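Local atomic coordinates of Cg10997-pa (Drosophila melanogaster, PDB entry 2YV7), a protein that possibly inserts into membranes from a soluble state and forms chloride ion channels with pH-dependent activity, and may influence sensitivity to ethanol. Residues 26-31 / 81-86; 46-51 / 214-219; 153-158 / 199-204; 203-208 / 253-258. One frame throughout, in Å; residues are numbered along the deposited sequence.

How the contacts relate
The four contacts span both halves of a GST-like fold. Contact 1 lies in the thioredoxin-like N-terminal domain and pairs strand 22-28 with the calcium-binding loop before strand 86-89. Contact 2, centred about 17 Å away, sets helix 41-55, which directly follows that strand, against helix 215-220; Ile-27 and Pro-85 of contact 1 pack on Phe-47 and Tyr-46. Contacts 3 and 4 share helix 202-212, lie about 9 Å apart between centres, and sit across the chain's centre from contact 1. Along the chain, contacts 1 and 2 interleave, contact 3 is nested within contact 2, and contact 4 crosses contact 2. Contact 2 thus joins the domain thought to enter membranes to the helical one.

Contact 1: 26-31 / 81-86; sequences IIKAST and ATHPPI. With CA (calcium ion), chain B.
Two backbone hydrogen bonds close the antiparallel, hydrogen-bonded pair Ile-26/Ile-86. Ile-26 N gives its hydrogen to Ile-86 O at 2.9 Å, nearly along the C=O axis. In return Ile-86 N reaches a lone pair of Ile-26 O at 3.2 Å, less straight (154° at the hydrogen). Ile-26 O has a further close neighbour, Pro-85 CA, whose CA-H contact measures 3.1 Å. Both isoleucines turn to the same face of the sheet, CB to CB at 4.2 Å. The peptide before Pro-85, just ahead of strand 86-89, is cis, the position of the cis-proline of the thioredoxin fold in GST-like proteins. The loop also points two carbonyls at a calcium ion: His-83 O and Pro-85 O each bind it at 2.6 Å. Leu-95 O is a further ligand, and Asn-97 belongs to the same site. His-83 O also takes a weak hydrogen bond from Thr-82 OG1. The ion would probably polarise these carbonyls. Pro-84 points its CB toward strand 22-28, where it meets Lys-28 CG at 3.6 Å, the two side chains crossing at about a right angle. The extended lysine chain runs on to the imidazole edge, Lys-28 CE lying 3.6 Å from His-83 CD2.

Contact 2: 46-51 / 214-219; sequences YFMDLY and LDAFTQ
Helix 41-55 of the thioredoxin-like domain packs on helix 215-220 of the helical domain, part of the interdomain interface of the GST fold. The short helical segments run roughly antiparallel, at 140°, with axes 8.8 Å apart. Packing is tightest where the small Ala-216 lets the backbones approach: its CA is 5.1 Å from Met-48 CA. Met-48 CG presses on Ala-216 O at 3.4 Å, and the chain then bends at chi3 (72°), so that CE meets Leu-214 CD2 at 3.9 Å and Phe-217 CB at 4.0 Å, both on one side. The sulfur lies obliquely beside the Phe-217 ring in a Met-aromatic contact, while Cys-176 and Pro-180 of helix 173-193 also pack on this methionine. Toward solvent the packing is looser. Partly exposed, Tyr-51 sets its ring obliquely against Ala-216, Tyr-51 CD1 meeting Ala-216 CB at 3.7 Å. Asp-215 O lies over one face of the ring. Exposed Gln-219 crosses the ring obliquely through its CG, and the amide plane is turned 41° from the ring. An alanine in place of Tyr-51 would remove the ring, and would probably cost the cover of Ala-216 and loosen Gln-219. Phe-47 CZ stops 3.5 Å from Gln-219 O.

Contact 3: 153-158 / 199-204; sequences KINDHL and THLTAL
Asn-155 reaches from helix 141-161 over the first turn of helix 202-212, its side chain lying across Leu-201, Ala-203 and Leu-204. The contact belongs to the all-helical C-terminal domain of the GST fold, where the start of one helix is set against the flank of another. CG of Asn-155 stands anti to its own backbone N (chi1 176°), which sends the flat amide away from its helix and into the turn ahead. There CG lies 3.9 Å from Leu-201 CA, and CB meets Leu-204 CB at 4.1 Å, so the asparagine is gripped by aliphatic carbon along its stem while its polar tip sits at the opening backbone of helix 202-212. Leu-201 occupies the N-cap position and is the centre of an inverse gamma turn, closed by a weak bond from Thr-202 N to His-200 O; this turn brings the chain into the helix. Farther along, aliphatic side chains carry the contact. Leu-204 CD1 meets Ile-154 CG2 at 3.9 Å and Leu-158 CD1 at 4.1 Å, both from the side of helix 141-161. Leu-182 and Ile-154's neighbour Leu-178, from helix 173-193, continue this buried layer. Ala-203, short and directed at helix 141-161, fits beside the backbone: its CB lies 3.8 Å from Leu-158 CB and 3.5 Å from Asn-155 O.

Contact 4: 203-208 / 253-258; sequences ALWRYM and YIPIDI
The main aromatic interaction is a CH-pi contact. Pro-255 is laid over the indole of Trp-205, its CD 3.4 Å from the centroid of the six-membered ring and only 7° off the ring normal. CG of the same proline reaches CZ2 of Trp-205 at 3.5 Å. The opposite face of the indole carries Met-208 CE, one turn on in the same helix and 3.5 Å above the ring plane, so proline and methionine sandwich the ring. Apolar contacts come at other places. Ile-254 CD1 approaches the indole edge near its plane, 3.7 Å from Trp-205 CE3, and also lies 4.3 Å from Met-208 CB. Ile-256 CD1 meets Trp-205 CB at 3.8 Å, its CG1 holding the crowded position between backbone N and carbonyl carbon (chi1 56°), which aims the branch at the helix. Together these residues lay the irregular C-terminal tail, which is modelled as far as Ile-258, along helix 202-212 of the GST-like helical domain. At the end of the tail, Ile-258 CD1 rests on Arg-206 CA at 3.9 Å. No hydrogen bond joins the two segments; the polar bonds go outside them. Trp-205 NE1 is bonded to Pro-198 O, which probably helps fix the rotation of the indole, and Tyr-253 O to Arg-186 NH1, whose guanidinium also makes a cation-pi contact with the Tyr-253 ring. A leucine in place of Trp-205 would lose the flat face under Pro-255 and the bond to Pro-198 O, and would probably loosen the tail's hold on the helix.

Contact 1: 26-31 / 81-86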
loop_
_atom_site.group_PDB
_atom_site.type_symbol
_atom_site.label_atom_id
_atom_site.label_comp_id
_atom_site.label_asym_id
_atom_site.label_seq_id
_atom_site.Cartn_x
_atom_site.Cartn_y
_atom_site.Cartn_z
ATOM N N ILE A 26 -1.411 -4.488 -13.672
ATOM C CA ILE A 26 -1.960 -3.232 -14.178
ATOM C C ILE A 26 -2.420 -2.367 -13.016
ATOM O O ILE A 26 -3.212 -2.818 -12.184
ATOM C CB ILE A 26 -3.127 -3.451 -15.142
ATOM C CG1 ILE A 26 -2.642 -4.319 -16.341
ATOM C CG2 ILE A 26 -3.644 -2.136 -15.620
ATOM C CD1 ILE A 26 -3.641 -4.414 -17.520
ATOM N N ILE A 27 -1.970 -1.107 -12.995
ATOM C CA ILE A 27 -2.352 -0.158 -11.916
ATOM C C ILE A 27 -2.958 1.156 -12.453
ATOM O O ILE A 27 -2.727 1.516 -13.585
ATOM C CB ILE A 27 -1.151 0.096 -10.911
ATOM C CG1 ILE A 27 -0.075 0.978 -11.538
ATOM C CG2 ILE A 27 -0.665 -1.213 -10.324
ATOM C CD1 ILE A 27 1.146 1.339 -10.613
ATOM N N LYS A 28 -3.716 1.865 -11.619
ATOM C CA LYS A 28 -4.364 3.128 -11.972
ATOM C C LYS A 28 -3.305 4.212 -11.938
ATOM O O LYS A 28 -2.466 4.239 -11.010
ATOM C CB LYS A 28 -5.423 3.493 -10.942
ATOM C CG LYS A 28 -6.695 2.627 -10.969
ATOM C CD LYS A 28 -7.592 2.892 -9.748
ATOM C CE LYS A 28 -9.095 2.646 -10.075
ATOM N NZ LYS A 28 -10.032 2.808 -8.905
ATOM N N ALA A 29 -3.319 5.062 -12.967
ATOM C CA ALA A 29 -2.439 6.204 -13.078
ATOM C C ALA A 29 -2.946 7.339 -12.227
ATOM O O ALA A 29 -4.149 7.469 -11.969
ATOM C CB ALA A 29 -2.369 6.714 -14.515
ATOM N N SER A 30 -1.991 8.161 -11.838
ATOM C CA SER A 30 -2.229 9.484 -11.324
ATOM C C SER A 30 -3.271 10.203 -12.166
ATOM O O SER A 30 -3.237 10.186 -13.386
ATOM C CB SER A 30 -0.918 10.262 -11.384
ATOM O OG SER A 30 -1.109 11.652 -11.197
ATOM N N THR A 31 -4.139 10.869 -11.447
ATOM C CA THR A 31 -5.210 11.677 -11.931
ATOM C C THR A 31 -4.717 13.099 -12.186
ATOM O O THR A 31 -5.467 13.934 -12.649
ATOM C CB THR A 31 -6.286 11.690 -10.848
ATOM O OG1 THR A 31 -5.644 11.747 -9.549
ATOM C CG2 THR A 31 -7.133 10.396 -10.944
ATOM N N ALA A 81 -15.533 -3.804 -17.577
ATOM C CA ALA A 81 -15.939 -2.873 -16.530
ATOM C C ALA A 81 -15.060 -2.925 -15.265
ATOM O O ALA A 81 -15.337 -2.232 -14.275
ATOM C CB ALA A 81 -17.407 -3.100 -16.178
ATOM N N THR A 82 -14.002 -3.732 -15.302
ATOM C CA THR A 82 -13.159 -3.922 -14.122
ATOM C C THR A 82 -12.034 -2.872 -13.986
ATOM O O THR A 82 -11.301 -2.572 -14.944
ATOM C CB THR A 82 -12.649 -5.380 -13.996
ATOM O OG1 THR A 82 -11.552 -5.436 -13.071
ATOM C CG2 THR A 82 -12.213 -5.921 -15.350
ATOM N N HIS A 83 -11.943 -2.317 -12.781
ATOM C CA HIS A 83 -10.908 -1.357 -12.394
ATOM C C HIS A 83 -9.606 -2.028 -11.952
ATOM O O HIS A 83 -9.645 -3.120 -11.374
ATOM C CB HIS A 83 -11.426 -0.525 -11.218
ATOM C CG HIS A 83 -12.372 0.554 -11.625
ATOM N ND1 HIS A 83 -13.703 0.312 -11.886
ATOM C CD2 HIS A 83 -12.180 1.878 -11.833
ATOM C CE1 HIS A 83 -14.297 1.444 -12.224
ATOM N NE2 HIS A 83 -13.395 2.410 -12.199
ATOM N N PRO A 84 -8.453 -1.373 -12.214
ATOM C CA PRO A 84 -7.197 -1.848 -11.628
ATOM C C PRO A 84 -7.327 -1.980 -10.098
ATOM O O PRO A 84 -8.233 -1.371 -9.501
ATOM C CB PRO A 84 -6.178 -0.786 -12.079
ATOM C CG PRO A 84 -6.793 -0.328 -13.408
ATOM C CD PRO A 84 -8.226 -0.185 -13.063
ATOM N N PRO A 85 -6.472 -2.810 -9.471
ATOM C CA PRO A 85 -5.439 -3.582 -10.136
ATOM C C PRO A 85 -6.019 -4.812 -10.809
ATOM O O PRO A 85 -7.076 -5.320 -10.421
ATOM C CB PRO A 85 -4.548 -4.057 -8.997
ATOM C CG PRO A 85 -5.455 -4.108 -7.821
ATOM C CD PRO A 85 -6.474 -3.027 -8.005
ATOM N N ILE A 86 -5.279 -5.262 -11.799
ATOM C CA ILE A 86 -5.564 -6.486 -12.536
ATOM C C ILE A 86 -4.256 -7.202 -12.650
ATOM O O ILE A 86 -3.236 -6.595 -12.990
ATOM C CB ILE A 86 -6.115 -6.140 -13.956
ATOM C CG1 ILE A 86 -7.525 -5.563 -13.842
ATOM C CG2 ILE A 86 -6.026 -7.412 -14.863
ATOM C CD1 ILE A 86 -7.965 -4.658 -15.024
HETATM CA CA CA B . -9.534 -5.084 -9.601
#

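Contact 2: 46-51 / 214-219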
loop_
_atom_site.group_PDB
_atom_site.type_symbol
_atom_site.label_atom_id
_atom_site.label_comp_id
_atom_site.label_asym_id
_atom_site.label_seq_id
_atom_site.Cartn_x
_atom_site.Cartn_y
_atom_site.Cartn_z
ATOM N N TYR A 46 -0.667 -4.816 -3.735
ATOM C CA TYR A 46 -0.312 -5.941 -4.646
ATOM C C TYR A 46 1.003 -5.658 -5.391
ATOM O O TYR A 46 1.784 -6.578 -5.625
ATOM C CB TYR A 46 -1.476 -6.353 -5.572
ATOM C CG TYR A 46 -2.758 -6.654 -4.821
ATOM C CD1 TYR A 46 -2.709 -7.164 -3.512
ATOM C CD2 TYR A 46 -4.017 -6.315 -5.346
ATOM C CE1 TYR A 46 -3.869 -7.383 -2.761
ATOM C CE2 TYR A 46 -5.173 -6.554 -4.610
ATOM C CZ TYR A 46 -5.085 -7.079 -3.324
ATOM O OH TYR A 46 -6.253 -7.270 -2.579
ATOM N N PHE A 47 1.286 -4.391 -5.708
ATOM C CA PHE A 47 2.599 -3.996 -6.226
ATOM C C PHE A 47 3.650 -4.441 -5.209
ATOM O O PHE A 47 4.643 -5.050 -5.528
ATOM C CB PHE A 47 2.556 -2.458 -6.421
ATOM C CG PHE A 47 3.715 -1.839 -7.198
ATOM C CD1 PHE A 47 5.025 -2.379 -7.184
ATOM C CD2 PHE A 47 3.502 -0.646 -7.876
ATOM C CE1 PHE A 47 6.089 -1.738 -7.882
ATOM C CE2 PHE A 47 4.570 -0.008 -8.604
ATOM C CZ PHE A 47 5.860 -0.557 -8.577
ATOM N N MET A 48 3.430 -4.110 -3.923
ATOM C CA MET A 48 4.398 -4.463 -2.903
ATOM C C MET A 48 4.585 -5.993 -2.785
ATOM O O MET A 48 5.714 -6.424 -2.667
ATOM C CB MET A 48 3.950 -3.887 -1.541
ATOM C CG MET A 48 4.293 -2.423 -1.474
ATOM S SD MET A 48 4.030 -1.722 0.194
ATOM C CE MET A 48 5.394 -2.480 1.070
ATOM N N ASP A 49 3.491 -6.768 -2.758
ATOM C CA ASP A 49 3.570 -8.249 -2.627
ATOM C C ASP A 49 4.412 -8.775 -3.779
ATOM O O ASP A 49 5.366 -9.540 -3.570
ATOM C CB ASP A 49 2.165 -8.852 -2.706
ATOM C CG ASP A 49 1.396 -8.679 -1.430
ATOM O OD1 ASP A 49 2.058 -8.622 -0.395
ATOM O OD2 ASP A 49 0.189 -8.753 -1.506
ATOM N N LEU A 50 4.100 -8.297 -4.977
ATOM C CA LEU A 50 4.796 -8.873 -6.161
ATOM C C LEU A 50 6.287 -8.473 -6.226
ATOM O O LEU A 50 7.168 -9.240 -6.646
ATOM C CB LEU A 50 4.019 -8.474 -7.412
ATOM C CG LEU A 50 2.673 -9.176 -7.565
ATOM C CD1 LEU A 50 1.740 -8.434 -8.610
ATOM C CD2 LEU A 50 2.815 -10.685 -7.882
ATOM N N TYR A 51 6.567 -7.244 -5.816
ATOM C CA TYR A 51 7.932 -6.754 -5.772
ATOM C C TYR A 51 8.751 -7.620 -4.833
ATOM O O TYR A 51 9.907 -7.968 -5.151
ATOM C CB TYR A 51 7.960 -5.249 -5.388
ATOM C CG TYR A 51 9.321 -4.618 -5.603
ATOM C CD1 TYR A 51 10.363 -4.869 -4.706
ATOM C CD2 TYR A 51 9.576 -3.813 -6.743
ATOM C CE1 TYR A 51 11.608 -4.354 -4.912
ATOM C CE2 TYR A 51 10.829 -3.263 -6.945
ATOM C CZ TYR A 51 11.838 -3.552 -6.016
ATOM O OH TYR A 51 13.104 -3.070 -6.167
ATOM N N LEU A 214 12.547 0.369 2.647
ATOM C CA LEU A 214 12.183 -0.838 1.917
ATOM C C LEU A 214 11.968 -0.557 0.433
ATOM O O LEU A 214 11.082 0.237 0.073
ATOM C CB LEU A 214 10.894 -1.434 2.539
ATOM C CG LEU A 214 10.495 -2.817 2.071
ATOM C CD1 LEU A 214 11.390 -3.890 2.651
ATOM C CD2 LEU A 214 9.014 -3.074 2.441
ATOM N N ASP A 215 12.711 -1.246 -0.437
ATOM C CA ASP A 215 12.543 -0.997 -1.867
ATOM C C ASP A 215 11.111 -1.226 -2.345
ATOM O O ASP A 215 10.617 -0.468 -3.166
ATOM C CB ASP A 215 13.519 -1.819 -2.703
ATOM C CG ASP A 215 14.958 -1.328 -2.577
ATOM O OD1 ASP A 215 15.176 -0.123 -2.231
ATOM O OD2 ASP A 215 15.865 -2.166 -2.777
ATOM N N ALA A 216 10.449 -2.260 -1.826
ATOM C CA ALA A 216 9.089 -2.593 -2.287
ATOM C C ALA A 216 8.186 -1.412 -1.988
ATOM O O ALA A 216 7.219 -1.117 -2.724
ATOM C CB ALA A 216 8.575 -3.837 -1.595
ATOM N N PHE A 217 8.443 -0.798 -0.825
ATOM C CA PHE A 217 7.641 0.363 -0.469
ATOM C C PHE A 217 7.942 1.565 -1.354
ATOM O O PHE A 217 7.057 2.109 -1.962
ATOM C CB PHE A 217 7.819 0.748 0.997
ATOM C CG PHE A 217 6.979 1.934 1.368
ATOM C CD1 PHE A 217 5.612 1.752 1.685
ATOM C CD2 PHE A 217 7.507 3.235 1.294
ATOM C CE1 PHE A 217 4.764 2.865 2.011
ATOM C CE2 PHE A 217 6.691 4.411 1.603
ATOM C CZ PHE A 217 5.292 4.217 1.955
ATOM N N THR A 218 9.199 1.958 -1.410
ATOM C CA THR A 218 9.565 3.210 -2.071
ATOM C C THR A 218 9.309 3.102 -3.592
ATOM O O THR A 218 8.814 4.054 -4.222
ATOM C CB THR A 218 11.044 3.595 -1.788
ATOM O OG1 THR A 218 11.873 2.751 -2.542
ATOM C CG2 THR A 218 11.470 3.450 -0.348
ATOM N N GLN A 219 9.556 1.922 -4.179
ATOM C CA GLN A 219 9.233 1.720 -5.576
ATOM C C GLN A 219 7.714 1.825 -5.901
ATOM O O GLN A 219 7.328 2.186 -7.019
ATOM C CB GLN A 219 9.789 0.368 -6.046
ATOM C CG GLN A 219 11.290 0.311 -6.041
ATOM C CD GLN A 219 11.869 1.331 -7.003
ATOM O OE1 GLN A 219 11.590 1.294 -8.207
ATOM N NE2 GLN A 219 12.615 2.290 -6.470
#

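Contact 3: 153-158 / 199-204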
loop_
_atom_site.group_PDB
_atom_site.type_symbol
_atom_site.label_atom_id
_atom_site.label_comp_id
_atom_site.label_asym_id
_atom_site.label_seq_id
_atom_site.Cartn_x
_atom_site.Cartn_y
_atom_site.Cartn_z
ATOM N N LYS A 153 -3.066 0.720 19.187
ATOM C CA LYS A 153 -3.115 -0.762 19.213
ATOM C C LYS A 153 -2.030 -1.343 18.357
ATOM O O LYS A 153 -1.305 -2.258 18.793
ATOM C CB LYS A 153 -4.483 -1.309 18.784
ATOM C CG LYS A 153 -5.778 -0.795 19.522
ATOM C CD LYS A 153 -5.722 -0.739 20.995
ATOM C CE LYS A 153 -6.972 0.133 21.515
ATOM N NZ LYS A 153 -8.221 -0.153 20.679
ATOM N N ILE A 154 -1.868 -0.811 17.138
ATOM C CA ILE A 154 -0.786 -1.298 16.249
ATOM C C ILE A 154 0.571 -1.017 16.865
ATOM O O ILE A 154 1.416 -1.846 16.933
ATOM C CB ILE A 154 -0.943 -0.699 14.818
ATOM C CG1 ILE A 154 -2.311 -1.154 14.268
ATOM C CG2 ILE A 154 0.244 -1.033 13.924
ATOM C CD1 ILE A 154 -2.872 -0.329 12.965
ATOM N N ASN A 155 0.761 0.191 17.394
ATOM C CA ASN A 155 2.018 0.488 18.053
ATOM C C ASN A 155 2.361 -0.527 19.172
ATOM O O ASN A 155 3.503 -0.969 19.304
ATOM C CB ASN A 155 1.941 1.881 18.685
ATOM C CG ASN A 155 3.217 2.207 19.488
ATOM O OD1 ASN A 155 3.290 2.022 20.745
ATOM N ND2 ASN A 155 4.211 2.668 18.789
ATOM N N ASP A 156 1.366 -0.829 19.977
ATOM C CA ASP A 156 1.562 -1.643 21.180
ATOM C C ASP A 156 1.787 -3.111 20.807
ATOM O O ASP A 156 2.705 -3.769 21.364
ATOM C CB ASP A 156 0.397 -1.363 22.144
ATOM C CG ASP A 156 0.533 -0.009 22.822
ATOM O OD1 ASP A 156 1.500 0.748 22.563
ATOM O OD2 ASP A 156 -0.320 0.240 23.658
ATOM N N HIS A 157 1.085 -3.601 19.784
ATOM C CA HIS A 157 1.514 -4.886 19.095
ATOM C C HIS A 157 3.013 -4.921 18.694
ATOM O O HIS A 157 3.745 -5.809 19.101
ATOM C CB HIS A 157 0.652 -5.127 17.838
ATOM C CG HIS A 157 1.019 -6.373 17.075
ATOM N ND1 HIS A 157 2.021 -6.403 16.115
ATOM C CD2 HIS A 157 0.495 -7.614 17.104
ATOM C CE1 HIS A 157 2.142 -7.641 15.641
ATOM N NE2 HIS A 157 1.206 -8.383 16.210
ATOM N N LEU A 158 3.459 -3.954 17.888
ATOM C CA LEU A 158 4.830 -3.846 17.447
ATOM C C LEU A 158 5.839 -3.816 18.626
ATOM O O LEU A 158 6.884 -4.483 18.593
ATOM C CB LEU A 158 4.976 -2.611 16.570
ATOM C CG LEU A 158 4.353 -2.742 15.150
ATOM C CD1 LEU A 158 4.248 -1.428 14.511
ATOM C CD2 LEU A 158 5.205 -3.828 14.281
ATOM N N THR A 199 4.362 11.471 18.545
ATOM C CA THR A 199 5.755 10.992 18.669
ATOM C C THR A 199 5.964 9.906 19.719
ATOM O O THR A 199 6.962 9.183 19.704
ATOM C CB THR A 199 6.694 12.140 18.943
ATOM O OG1 THR A 199 6.199 12.881 20.072
ATOM C CG2 THR A 199 6.768 13.043 17.711
ATOM N N HIS A 200 5.000 9.740 20.606
ATOM C CA HIS A 200 5.145 8.743 21.660
ATOM C C HIS A 200 4.776 7.341 21.185
ATOM O O HIS A 200 4.911 6.344 21.940
ATOM C CB HIS A 200 4.352 9.144 22.905
ATOM C CG HIS A 200 2.890 9.269 22.663
ATOM N ND1 HIS A 200 2.022 8.231 22.890
ATOM C CD2 HIS A 200 2.141 10.310 22.222
ATOM C CE1 HIS A 200 0.793 8.621 22.578
ATOM N NE2 HIS A 200 0.847 9.866 22.144
ATOM N N LEU A 201 4.386 7.251 19.903
ATOM C CA LEU A 201 4.156 5.954 19.308
ATOM C C LEU A 201 5.464 5.422 18.760
ATOM O O LEU A 201 5.627 5.227 17.551
ATOM C CB LEU A 201 3.026 5.985 18.269
ATOM C CG LEU A 201 1.644 6.410 18.802
ATOM C CD1 LEU A 201 0.472 6.243 17.766
ATOM C CD2 LEU A 201 1.287 5.690 20.180
ATOM N N THR A 202 6.413 5.180 19.662
ATOM C CA THR A 202 7.782 4.838 19.257
ATOM C C THR A 202 7.911 3.633 18.324
ATOM O O THR A 202 8.675 3.699 17.352
ATOM C CB THR A 202 8.704 4.699 20.502
ATOM O OG1 THR A 202 8.673 5.944 21.214
ATOM C CG2 THR A 202 10.165 4.531 20.076
ATOM N N ALA A 203 7.180 2.563 18.598
ATOM C CA ALA A 203 7.341 1.294 17.794
ATOM C C ALA A 203 6.767 1.497 16.375
ATOM O O ALA A 203 7.296 0.959 15.363
ATOM C CB ALA A 203 6.692 0.170 18.468
ATOM N N LEU A 204 5.686 2.264 16.317
ATOM C CA LEU A 204 5.059 2.623 15.033
ATOM C C LEU A 204 5.977 3.516 14.191
ATOM O O LEU A 204 6.114 3.328 12.979
ATOM C CB LEU A 204 3.669 3.238 15.273
ATOM C CG LEU A 204 2.840 3.416 13.965
ATOM C CD1 LEU A 204 2.584 2.065 13.220
ATOM C CD2 LEU A 204 1.535 4.182 14.235
#

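Contact 4: 203-208 / 253-258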
loop_
_atom_site.group_PDB
_atom_site.type_symbol
_atom_site.label_atom_id
_atom_site.label_comp_id
_atom_site.label_asym_id
_atom_site.label_seq_id
_atom_site.Cartn_x
_atom_site.Cartn_y
_atom_site.Cartn_z
ATOM N N ALA A 203 7.180 2.563 18.598
ATOM C CA ALA A 203 7.341 1.294 17.794
ATOM C C ALA A 203 6.767 1.497 16.375
ATOM O O ALA A 203 7.296 0.959 15.363
ATOM C CB ALA A 203 6.692 0.170 18.468
ATOM N N LEU A 204 5.686 2.264 16.317
ATOM C CA LEU A 204 5.059 2.623 15.033
ATOM C C LEU A 204 5.977 3.516 14.191
ATOM O O LEU A 204 6.114 3.328 12.979
ATOM C CB LEU A 204 3.669 3.238 15.273
ATOM C CG LEU A 204 2.840 3.416 13.965
ATOM C CD1 LEU A 204 2.584 2.065 13.220
ATOM C CD2 LEU A 204 1.535 4.182 14.235
ATOM N N TRP A 205 6.630 4.481 14.833
ATOM C CA TRP A 205 7.509 5.383 14.079
ATOM C C TRP A 205 8.709 4.589 13.603
ATOM O O TRP A 205 9.171 4.763 12.481
ATOM C CB TRP A 205 7.884 6.602 14.951
ATOM C CG TRP A 205 6.890 7.675 14.825
ATOM C CD1 TRP A 205 6.092 8.205 15.819
ATOM C CD2 TRP A 205 6.539 8.365 13.609
ATOM N NE1 TRP A 205 5.292 9.180 15.288
ATOM C CE2 TRP A 205 5.533 9.308 13.946
ATOM C CE3 TRP A 205 6.997 8.273 12.269
ATOM C CZ2 TRP A 205 4.961 10.179 13.006
ATOM C CZ3 TRP A 205 6.410 9.131 11.287
ATOM C CH2 TRP A 205 5.402 10.078 11.677
ATOM N N ARG A 206 9.140 3.639 14.421
ATOM C CA ARG A 206 10.276 2.759 14.058
ATOM C C ARG A 206 9.862 1.856 12.868
ATOM O O ARG A 206 10.635 1.644 11.944
ATOM C CB ARG A 206 10.707 1.964 15.269
ATOM C CG ARG A 206 11.867 0.967 15.031
ATOM C CD ARG A 206 12.365 0.251 16.339
ATOM N NE ARG A 206 11.337 0.016 17.371
ATOM C CZ ARG A 206 11.281 0.657 18.557
ATOM N NH1 ARG A 206 12.202 1.576 18.883
ATOM N NH2 ARG A 206 10.304 0.383 19.433
ATOM N N TYR A 207 8.621 1.371 12.868
ATOM C CA TYR A 207 8.128 0.586 11.747
ATOM C C TYR A 207 8.140 1.441 10.444
ATOM O O TYR A 207 8.571 0.969 9.385
ATOM C CB TYR A 207 6.679 0.142 12.086
ATOM C CG TYR A 207 5.983 -0.727 11.077
ATOM C CD1 TYR A 207 6.270 -2.091 10.951
ATOM C CD2 TYR A 207 4.985 -0.178 10.279
ATOM C CE1 TYR A 207 5.575 -2.926 10.048
ATOM C CE2 TYR A 207 4.252 -0.998 9.355
ATOM C CZ TYR A 207 4.533 -2.342 9.261
ATOM O OH TYR A 207 3.783 -3.060 8.375
ATOM N N MET A 208 7.645 2.690 10.524
ATOM C CA MET A 208 7.631 3.567 9.353
ATOM C C MET A 208 9.054 3.905 8.892
ATOM O O MET A 208 9.348 3.958 7.673
ATOM C CB MET A 208 6.771 4.812 9.632
ATOM C CG MET A 208 5.318 4.426 9.780
ATOM S SD MET A 208 4.191 5.818 9.878
ATOM C CE MET A 208 4.220 6.175 11.613
ATOM N N TYR A 253 9.923 11.765 6.322
ATOM C CA TYR A 253 10.611 12.137 7.570
ATOM C C TYR A 253 10.048 11.418 8.765
ATOM O O TYR A 253 8.880 11.035 8.790
ATOM C CB TYR A 253 10.570 13.666 7.817
ATOM C CG TYR A 253 9.203 14.195 8.101
ATOM C CD1 TYR A 253 8.365 14.555 7.060
ATOM C CD2 TYR A 253 8.743 14.345 9.405
ATOM C CE1 TYR A 253 7.113 15.035 7.303
ATOM C CE2 TYR A 253 7.485 14.849 9.652
ATOM C CZ TYR A 253 6.680 15.178 8.597
ATOM O OH TYR A 253 5.399 15.661 8.801
ATOM N N ILE A 254 10.889 11.268 9.776
ATOM C CA ILE A 254 10.523 10.641 11.048
ATOM C C ILE A 254 10.747 11.779 12.097
ATOM O O ILE A 254 11.846 12.378 12.127
ATOM C CB ILE A 254 11.393 9.414 11.290
ATOM C CG1 ILE A 254 11.313 8.388 10.110
ATOM C CG2 ILE A 254 11.080 8.755 12.655
ATOM C CD1 ILE A 254 9.894 7.740 10.007
ATOM N N PRO A 255 9.702 12.144 12.883
ATOM C CA PRO A 255 9.832 13.236 13.861
ATOM C C PRO A 255 10.624 12.887 15.115
ATOM O O PRO A 255 10.780 13.737 15.992
ATOM C CB PRO A 255 8.366 13.638 14.166
ATOM C CG PRO A 255 7.583 12.396 13.887
ATOM C CD PRO A 255 8.333 11.590 12.869
ATOM N N ILE A 256 11.148 11.676 15.202
ATOM C CA ILE A 256 11.956 11.303 16.384
ATOM C C ILE A 256 13.208 10.597 15.948
ATOM O O ILE A 256 13.291 10.163 14.806
ATOM C CB ILE A 256 11.174 10.403 17.370
ATOM C CG1 ILE A 256 10.638 9.147 16.666
ATOM C CG2 ILE A 256 10.017 11.183 17.981
ATOM C CD1 ILE A 256 10.136 8.063 17.629
ATOM N N ASP A 257 14.177 10.499 16.861
ATOM C CA ASP A 257 15.357 9.639 16.692
ATOM C C ASP A 257 14.967 8.182 16.914
ATOM O O ASP A 257 14.110 7.883 17.768
ATOM C CB ASP A 257 16.451 10.011 17.706
ATOM C CG ASP A 257 17.197 11.295 17.348
ATOM O OD1 ASP A 257 17.288 11.664 16.145
ATOM O OD2 ASP A 257 17.730 11.927 18.292
ATOM N N ILE A 258 15.614 7.277 16.179
ATOM C CA ILE A 258 15.191 5.866 16.159
ATOM C C ILE A 258 16.038 4.865 16.994
ATOM O O ILE A 258 17.234 4.663 16.755
ATOM C CB ILE A 258 14.911 5.392 14.690
ATOM C CG1 ILE A 258 13.516 5.865 14.275
ATOM C CG2 ILE A 258 14.989 3.873 14.529
ATOM C CD1 ILE A 258 12.457 5.728 15.378
#